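Local atomic coordinates of pollen-specific leucine-rich repeat extensin-like protein 1 (Arabidopsis thaliana, PDB entry 6TME), a protein that probably acts in the pollen cell wall, where its leucine-rich repeat domain is thought to bind small signalling peptides, as in related extensin-like proteins. Residues 315-320 with 347-352; 50-55 with 75-80. One frame throughout, in Å; residues are numbered along the deposited sequence.

The two contacts belong to the opposite ends of an elongated leucine-rich repeat solenoid, on opposite sides of the chain's centre. Their centres lie 58 Å apart and their nearest atoms about 42 Å, so neither touches the other. Contact 2 comes first along the chain and packs helix 43-56 onto the turn leading into strand 80-85, in the N-terminal cap. Contact 1 ties strand 317-321, near the C-terminal end, to the segment entering helix 351-358. Each cap carries a disulfide: C75-C82, which starts within contact 2, and C341-C354, beside contact 1. Contact 2 is largely apolar with one amide-hydroxyl bond; contact 1 depends on a single lysine, K349.

Contact 1: 315-320 with 347-352; sequences YNFFNG and NQKSAK. With SO4 (sulfate ion), chain M.
At the C-terminal cap of the leucine-rich repeat solenoid, K349 lays its side chain over F317 and puts its ammonium on the backbone of N316. The chain of K349 leaves the loop extended as far as CE and then turns at its last torsion (chi4 71°), which brings K349 NZ within 2.6 Å of N316 O. This is a short, charge-assisted hydrogen bond that meets the carbonyl at 136°, the donor moderately tilted from the carbonyl plane. The same ammonium donates to S339 O, so two backbone carbonyls share it. F317 crosses the lysine at about a right angle and turns one face to it: K349 CE stands 4.1 Å from the centroid of the F317 ring in a CH-pi contact, and K349 NZ, 4.6 Å from that centroid, lies only 10° off the ring normal, a cation-pi arrangement. K349 CD lies 3.7 Å from CE1 of F317.

N316 occupies the asparagine position of the repeat consensus, and its CB leaves the backbone away from the lysine segment. Its ND2 bonds F313 O within its own coil and F289 O of the preceding one, where F294 N also donates to its OD1; these links fix the backbone that K349 grips. Helix 351-358, N-capped by S350 through OG to E353 N, adds C354 against K349 and V357 against F317. Two residues before K349, a sulfate probably from the crystallisation liquor takes a nearly straight bond from the backbone, N347 N to O2 at 2.6 Å.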
# COMPACT_ATOMS: atom_id res chain seq x y z
N TYR A 315 1.17 -4.32 -24.49
CA TYR A 315 2.39 -3.52 -24.59
C TYR A 315 3.60 -4.28 -24.05
O TYR A 315 4.25 -3.86 -23.08
CB TYR A 315 2.24 -2.18 -23.88
CG TYR A 315 1.19 -1.37 -24.54
CD1 TYR A 315 1.49 -0.59 -25.65
CD2 TYR A 315 -0.13 -1.44 -24.11
CE1 TYR A 315 0.51 0.14 -26.29
CE2 TYR A 315 -1.12 -0.71 -24.75
CZ TYR A 315 -0.79 0.07 -25.84
OH TYR A 315 -1.76 0.78 -26.48
N ASN A 316 3.89 -5.39 -24.71
CA ASN A 316 5.08 -6.20 -24.47
C ASN A 316 5.60 -6.67 -25.82
O ASN A 316 5.28 -6.10 -26.87
CB ASN A 316 4.75 -7.33 -23.49
CG ASN A 316 4.66 -6.82 -22.05
OD1 ASN A 316 5.67 -6.42 -21.48
ND2 ASN A 316 3.45 -6.79 -21.49
N PHE A 317 6.41 -7.72 -25.83
CA PHE A 317 6.82 -8.31 -27.12
C PHE A 317 6.55 -9.81 -27.15
O PHE A 317 7.39 -10.60 -27.61
CB PHE A 317 8.30 -8.06 -27.40
CG PHE A 317 8.70 -6.62 -27.38
CD1 PHE A 317 8.78 -5.90 -28.55
CD2 PHE A 317 9.00 -5.99 -26.19
CE1 PHE A 317 9.14 -4.57 -28.55
CE2 PHE A 317 9.38 -4.66 -26.17
CZ PHE A 317 9.45 -3.95 -27.37
N PHE A 318 5.39 -10.24 -26.67
CA PHE A 318 5.02 -11.64 -26.80
C PHE A 318 4.80 -11.97 -28.28
O PHE A 318 4.17 -11.20 -29.03
CB PHE A 318 3.76 -11.94 -25.98
CG PHE A 318 3.94 -11.72 -24.48
CD1 PHE A 318 4.74 -12.58 -23.72
CD2 PHE A 318 3.31 -10.67 -23.83
CE1 PHE A 318 4.90 -12.38 -22.34
CE2 PHE A 318 3.48 -10.46 -22.46
CZ PHE A 318 4.26 -11.32 -21.72
N ASN A 319 5.36 -13.10 -28.72
CA ASN A 319 5.20 -13.54 -30.11
C ASN A 319 4.34 -14.78 -30.24
O ASN A 319 4.18 -15.28 -31.35
CB ASN A 319 6.58 -13.76 -30.77
CG ASN A 319 7.38 -14.90 -30.12
OD1 ASN A 319 7.00 -15.47 -29.09
ND2 ASN A 319 8.50 -15.24 -30.74
N GLY A 320 3.77 -15.29 -29.14
CA GLY A 320 2.82 -16.38 -29.21
C GLY A 320 1.91 -16.36 -28.00
O GLY A 320 2.28 -15.89 -26.92
N ASN A 347 -4.10 -4.74 -33.60
CA ASN A 347 -3.37 -3.71 -32.85
C ASN A 347 -2.04 -4.23 -32.29
O ASN A 347 -1.65 -3.89 -31.17
CB ASN A 347 -4.24 -3.15 -31.73
CG ASN A 347 -5.58 -2.64 -32.24
OD1 ASN A 347 -5.64 -1.91 -33.23
ND2 ASN A 347 -6.66 -3.03 -31.57
N GLN A 348 -1.36 -5.06 -33.07
CA GLN A 348 -0.05 -5.55 -32.67
C GLN A 348 1.05 -4.58 -33.09
O GLN A 348 0.84 -3.65 -33.86
CB GLN A 348 0.19 -6.94 -33.26
CG GLN A 348 -0.80 -7.94 -32.70
CD GLN A 348 -0.67 -8.06 -31.19
OE1 GLN A 348 0.28 -8.65 -30.69
NE2 GLN A 348 -1.64 -7.49 -30.47
N LYS A 349 2.25 -4.80 -32.55
CA LYS A 349 3.39 -4.03 -33.01
C LYS A 349 3.73 -4.44 -34.43
O LYS A 349 3.43 -5.55 -34.86
CB LYS A 349 4.60 -4.25 -32.09
CG LYS A 349 4.47 -3.66 -30.69
CD LYS A 349 5.72 -3.98 -29.87
CE LYS A 349 5.76 -3.19 -28.56
NZ LYS A 349 4.73 -3.70 -27.59
N SER A 350 4.36 -3.53 -35.18
CA SER A 350 4.78 -3.85 -36.54
C SER A 350 5.85 -4.94 -36.53
O SER A 350 6.60 -5.11 -35.56
CB SER A 350 5.32 -2.61 -37.25
OG SER A 350 6.68 -2.36 -36.91
N ALA A 351 5.92 -5.70 -37.63
CA ALA A 351 6.97 -6.70 -37.78
C ALA A 351 8.35 -6.06 -37.80
O ALA A 351 9.33 -6.69 -37.36
CB ALA A 351 6.74 -7.52 -39.05
N LYS A 352 8.45 -4.83 -38.31
CA LYS A 352 9.72 -4.11 -38.31
C LYS A 352 10.23 -3.90 -36.90
O LYS A 352 11.40 -4.15 -36.60
CB LYS A 352 9.56 -2.77 -39.04
CG LYS A 352 8.77 -2.86 -40.36
CD LYS A 352 7.61 -1.85 -40.42
CE LYS A 352 6.55 -2.26 -41.45
NZ LYS A 352 5.53 -3.21 -40.90
S SO4 M . -4.13 -4.12 -37.16
O1 SO4 M . -4.61 -3.12 -38.12
O2 SO4 M . -4.86 -3.96 -35.91
O3 SO4 M . -2.70 -3.92 -36.93
O4 SO4 M . -4.36 -5.45 -37.71

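Contact 2: 50-55 with 75-80; sequences ALQAWK and CSYKGV
L51, on helix 43-56, meets Y77 and V80 through its branched end. Its CD1 lies 3.7 Å from Y77 CD2 and 3.9 Å from V80 CG2, while CD2 comes within 4.0 Å of the same V80 methyl. L51 and V80 approach tip to tip, whereas L51 and Y77 slide past each other in opposite directions, so that CB of L51 also sits 4.0 Å from Y77 CE2. One residue on, Q52 bends at its second torsion (chi2 -57°) and carries its amide to the phenol: Q52 NE2 donates to Y77 OH at 3.0 Å. The hydroxyl lies in the amide plane, which stands at 90° to the tyrosine ring, and the bond is noticeably bent, at 142°.

Both polar ends have further partners. NE2 of Q52 also bonds W69 O, a carbonyl that receives K55 NZ as well, and Y77 OH is hydrogen-bonded to G71 O. The indole of W69 adds a ring stack on Y77 to the contacts from the helix. Y77 and V80 are held in step by a type II turn closed by V80 N to Y77 O at 3.2 Å, with G79 supplying the positive phi. V80 also packs on V94 and I97 of strand 92-98, and C75 is crosslinked to C82. In this leucine-rich repeat N-terminal cap, the buried phenol accepts a bond from the amide while the carbonyl of G71 takes its proton, so the hydroxyl is satisfied both ways within the apolar packing of helix on turn.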
# COMPACT_ATOMS: atom_id res chain seq x y z
N ALA A 50 -0.65 19.01 24.09
CA ALA A 50 -0.41 18.48 22.75
C ALA A 50 -1.37 19.06 21.72
O ALA A 50 -0.96 19.54 20.65
CB ALA A 50 -0.51 16.96 22.76
N LEU A 51 -2.67 19.02 22.03
CA LEU A 51 -3.65 19.41 21.01
C LEU A 51 -3.66 20.91 20.81
O LEU A 51 -3.87 21.37 19.68
CB LEU A 51 -5.04 18.91 21.38
CG LEU A 51 -5.18 17.39 21.37
CD1 LEU A 51 -6.45 16.96 22.13
CD2 LEU A 51 -5.14 16.82 19.95
N GLN A 52 -3.42 21.69 21.87
CA GLN A 52 -3.34 23.14 21.71
C GLN A 52 -2.06 23.53 20.96
O GLN A 52 -2.08 24.49 20.17
CB GLN A 52 -3.40 23.87 23.06
CG GLN A 52 -4.80 23.89 23.74
CD GLN A 52 -5.86 24.51 22.84
OE1 GLN A 52 -5.60 25.49 22.16
NE2 GLN A 52 -7.06 23.93 22.85
N ALA A 53 -0.95 22.83 21.18
CA ALA A 53 0.24 23.11 20.38
C ALA A 53 -0.02 22.78 18.91
O ALA A 53 0.47 23.49 18.02
CB ALA A 53 1.44 22.32 20.90
N TRP A 54 -0.83 21.75 18.63
CA TRP A 54 -1.13 21.39 17.25
C TRP A 54 -2.02 22.43 16.59
O TRP A 54 -1.75 22.88 15.46
CB TRP A 54 -1.78 20.00 17.21
CG TRP A 54 -1.66 19.30 15.89
CD1 TRP A 54 -0.93 19.70 14.80
CD2 TRP A 54 -2.30 18.07 15.51
NE1 TRP A 54 -1.08 18.81 13.77
CE2 TRP A 54 -1.91 17.79 14.18
CE3 TRP A 54 -3.18 17.19 16.16
CZ2 TRP A 54 -2.36 16.66 13.49
CZ3 TRP A 54 -3.62 16.06 15.48
CH2 TRP A 54 -3.21 15.80 14.16
N LYS A 55 -3.08 22.86 17.28
CA LYS A 55 -3.98 23.89 16.77
C LYS A 55 -3.25 25.20 16.48
O LYS A 55 -3.58 25.90 15.52
CB LYS A 55 -5.11 24.12 17.77
CG LYS A 55 -6.14 25.17 17.36
CD LYS A 55 -7.13 25.41 18.51
CE LYS A 55 -8.35 26.24 18.07
NZ LYS A 55 -9.21 26.55 19.28
N CYS A 75 -11.65 15.26 25.35
CA CYS A 75 -12.45 14.18 24.79
C CYS A 75 -13.61 14.68 23.94
O CYS A 75 -14.12 13.92 23.11
CB CYS A 75 -12.96 13.29 25.93
SG CYS A 75 -11.62 12.44 26.78
N SER A 76 -14.02 15.92 24.13
CA SER A 76 -15.08 16.49 23.32
C SER A 76 -14.56 17.21 22.08
O SER A 76 -15.37 17.65 21.25
CB SER A 76 -15.91 17.45 24.18
OG SER A 76 -15.07 18.45 24.73
N TYR A 77 -13.23 17.37 21.93
CA TYR A 77 -12.66 17.91 20.70
C TYR A 77 -13.03 17.07 19.49
O TYR A 77 -12.97 15.84 19.53
CB TYR A 77 -11.13 17.97 20.79
CG TYR A 77 -10.54 19.00 21.70
CD1 TYR A 77 -11.31 19.65 22.67
CD2 TYR A 77 -9.21 19.33 21.59
CE1 TYR A 77 -10.76 20.60 23.50
CE2 TYR A 77 -8.63 20.27 22.41
CZ TYR A 77 -9.41 20.92 23.37
OH TYR A 77 -8.83 21.87 24.18
N LYS A 78 -13.38 17.73 18.39
CA LYS A 78 -13.72 17.03 17.17
C LYS A 78 -12.48 16.37 16.58
O LYS A 78 -11.46 17.03 16.38
CB LYS A 78 -14.33 17.98 16.14
CG LYS A 78 -14.80 17.24 14.89
CD LYS A 78 -15.62 18.10 13.96
CE LYS A 78 -16.12 17.27 12.77
NZ LYS A 78 -16.78 18.10 11.71
N GLY A 79 -12.58 15.06 16.28
CA GLY A 79 -11.48 14.30 15.75
C GLY A 79 -10.61 13.64 16.79
O GLY A 79 -9.67 12.91 16.43
N VAL A 80 -10.90 13.87 18.06
CA VAL A 80 -10.16 13.28 19.18
C VAL A 80 -11.06 12.22 19.81
O VAL A 80 -12.24 12.48 20.07
CB VAL A 80 -9.75 14.36 20.19
CG1 VAL A 80 -8.99 13.74 21.36
CG2 VAL A 80 -8.91 15.45 19.49